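Local atomic coordinates of prolyl-tRNA synthetase (Giardia lamblia ATCC 50803, PDB entry 3IAL), a protein that probably joins L-proline to tRNA(Pro) at the expense of ATP, and is seen here with the prolyl-adenylate intermediate bound. Residues S185-Y190 with Y222-D227. Sequence-based numbering, arbitrary orientation.
Sequences SQLSDY and YSEVSD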
loop_
_atom_site.group_PDB
_atom_site.type_symbol
_atom_site.label_atom_id
_atom_site.label_comp_id
_atom_site.label_asym_id
_atom_site.label_seq_id
_atom_site.Cartn_x
_atom_site.Cartn_y
_atom_site.Cartn_z
ATOM N N SER B 185 -0.891 -28.165 -1.930
ATOM C CA SER B 185 -1.146 -27.635 -0.584
ATOM C C SER B 185 -1.226 -26.098 -0.573
ATOM O O SER B 185 -2.006 -25.512 0.193
ATOM C CB SER B 185 -0.068 -28.112 0.398
ATOM O OG SER B 185 -0.198 -27.454 1.654
ATOM N N GLN B 186 -0.427 -25.444 -1.417
ATOM C CA GLN B 186 -0.456 -23.976 -1.494
ATOM C C GLN B 186 -1.829 -23.440 -1.922
ATOM O O GLN B 186 -2.274 -22.405 -1.431
ATOM C CB GLN B 186 0.605 -23.448 -2.456
ATOM C CG GLN B 186 0.848 -21.935 -2.343
ATOM C CD GLN B 186 1.360 -21.551 -0.973
ATOM O OE1 GLN B 186 2.266 -22.186 -0.451
ATOM N NE2 GLN B 186 0.749 -20.538 -0.365
ATOM N N LEU B 187 -2.475 -24.128 -2.858
ATOM C CA LEU B 187 -3.812 -23.732 -3.307
ATOM C C LEU B 187 -4.807 -23.645 -2.149
ATOM O O LEU B 187 -5.590 -22.697 -2.080
ATOM C CB LEU B 187 -4.326 -24.661 -4.405
ATOM C CG LEU B 187 -4.012 -24.258 -5.855
ATOM C CD1 LEU B 187 -2.563 -23.841 -6.073
ATOM C CD2 LEU B 187 -4.386 -25.395 -6.796
ATOM N N SER B 188 -4.761 -24.610 -1.233
ATOM C CA SER B 188 -5.598 -24.567 -0.031
ATOM C C SER B 188 -5.273 -23.350 0.831
ATOM O O SER B 188 -6.180 -22.720 1.371
ATOM C CB SER B 188 -5.422 -25.830 0.817
ATOM O OG SER B 188 -5.747 -26.983 0.071
ATOM N N ASP B 189 -3.985 -23.026 0.972
ATOM C CA ASP B 189 -3.583 -21.823 1.721
ATOM C C ASP B 189 -4.170 -20.565 1.092
ATOM O O ASP B 189 -4.645 -19.683 1.802
ATOM C CB ASP B 189 -2.054 -21.694 1.818
ATOM C CG ASP B 189 -1.452 -22.636 2.843
ATOM O OD1 ASP B 189 -2.219 -23.335 3.543
ATOM O OD2 ASP B 189 -0.209 -22.671 2.960
ATOM N N TYR B 190 -4.141 -20.488 -0.235
ATOM C CA TYR B 190 -4.734 -19.355 -0.942
ATOM C C TYR B 190 -6.239 -19.302 -0.651
ATOM O O TYR B 190 -6.768 -18.243 -0.335
ATOM C CB TYR B 190 -4.533 -19.459 -2.459
ATOM C CG TYR B 190 -3.115 -19.349 -3.005
ATOM C CD1 TYR B 190 -2.187 -18.449 -2.495
ATOM C CD2 TYR B 190 -2.735 -20.111 -4.101
ATOM C CE1 TYR B 190 -0.901 -18.350 -3.049
ATOM C CE2 TYR B 190 -1.478 -20.017 -4.648
ATOM C CZ TYR B 190 -0.563 -19.143 -4.131
ATOM O OH TYR B 190 0.684 -19.087 -4.727
ATOM N N TYR B 222 -3.952 -26.101 -14.322
ATOM C CA TYR B 222 -5.386 -25.989 -14.050
ATOM C C TYR B 222 -5.652 -24.726 -13.247
ATOM O O TYR B 222 -4.731 -24.141 -12.661
ATOM C CB TYR B 222 -5.963 -27.228 -13.344
ATOM C CG TYR B 222 -5.386 -27.527 -11.968
ATOM C CD1 TYR B 222 -4.251 -28.319 -11.824
ATOM C CD2 TYR B 222 -5.985 -27.033 -10.818
ATOM C CE1 TYR B 222 -3.724 -28.597 -10.580
ATOM C CE2 TYR B 222 -5.467 -27.317 -9.558
ATOM C CZ TYR B 222 -4.333 -28.095 -9.448
ATOM O OH TYR B 222 -3.799 -28.376 -8.210
ATOM N N SER B 223 -6.913 -24.304 -13.253
ATOM C CA SER B 223 -7.322 -23.040 -12.657
ATOM C C SER B 223 -8.550 -23.237 -11.787
ATOM O O SER B 223 -9.507 -23.909 -12.187
ATOM C CB SER B 223 -7.610 -22.009 -13.754
ATOM O OG SER B 223 -6.405 -21.529 -14.325
ATOM N N GLU B 224 -8.487 -22.678 -10.584
ATOM C CA GLU B 224 -9.593 -22.677 -9.647
ATOM C C GLU B 224 -10.045 -21.239 -9.414
ATOM O O GLU B 224 -9.219 -20.321 -9.390
ATOM C CB GLU B 224 -9.165 -23.312 -8.334
ATOM C CG GLU B 224 -8.709 -24.746 -8.490
ATOM C CD GLU B 224 -8.298 -25.382 -7.178
ATOM O OE1 GLU B 224 -8.252 -24.678 -6.152
ATOM O OE2 GLU B 224 -8.011 -26.597 -7.179
ATOM N N VAL B 225 -11.352 -21.058 -9.245
ATOM C CA VAL B 225 -11.953 -19.737 -9.222
ATOM C C VAL B 225 -13.090 -19.630 -8.215
ATOM O O VAL B 225 -13.678 -20.635 -7.805
ATOM C CB VAL B 225 -12.519 -19.358 -10.614
ATOM C CG1 VAL B 225 -11.407 -19.335 -11.644
ATOM C CG2 VAL B 225 -13.660 -20.319 -11.039
ATOM N N SER B 226 -13.378 -18.395 -7.827
ATOM C CA SER B 226 -14.576 -18.054 -7.085
ATOM C C SER B 226 -15.454 -17.215 -8.005
ATOM O O SER B 226 -15.135 -16.057 -8.301
ATOM C CB SER B 226 -14.236 -17.282 -5.812
ATOM O OG SER B 226 -15.422 -16.996 -5.076
ATOM N N ASP B 227 -16.537 -17.825 -8.486
ATOM C CA ASP B 227 -17.526 -17.143 -9.313
ATOM C C ASP B 227 -18.665 -16.631 -8.430
ATOM O O ASP B 227 -19.433 -17.421 -7.891
ATOM C CB ASP B 227 -18.097 -18.103 -10.362
ATOM C CG ASP B 227 -17.224 -18.228 -11.578
ATOM O OD1 ASP B 227 -16.321 -17.386 -11.780
ATOM O OD2 ASP B 227 -17.465 -19.167 -12.366
#
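The hydroxyl OH of Y222 is hydrogen-bonded to N243 ND2, and methyl CD2 of L187 packs against that same oxygen at 3.4 Å. The contact lies in the class II aminoacyl-tRNA synthetase core, where helix 180-201 packs on the antiparallel strands of the catalytic domain. L187 is the one helix residue of 185-190 that meets strand residues 222-227. The backbones stay well apart, with the CA atoms of L187 and E224 8.6 Å from each other. The closest approaches are all made by CD2. It meets the phenol end of Y222 obliquely, with CE2 of Y222 at 3.5 Å. With chi1 at 62°, CG of Y222 lies beside both its N and C. The ring's far end comes near the helix, and Y222 and L187 approach from opposite directions.

E224, two residues on, points to the same side of the strand. Its arm is stretched out past CG (chi2 -179°), carrying the carboxylate to L187 CD2. W191 NE1 hydrogen-bonds OE1, which would help fix the carboxylate's rotation. R210 makes a long, weak ion pair with OE2, and also a cation-pi contact with the Y222 ring. The E224 side chain lies about 9 Å from the bound prolyl-adenylate. L187 also leans on I241 of strand 235-245 and T269 of strand 263-274. Its CD2 methyl sits over the flat face of the E224 carboxylate, 3.8 Å from OE2 and 4.0 Å from OE1.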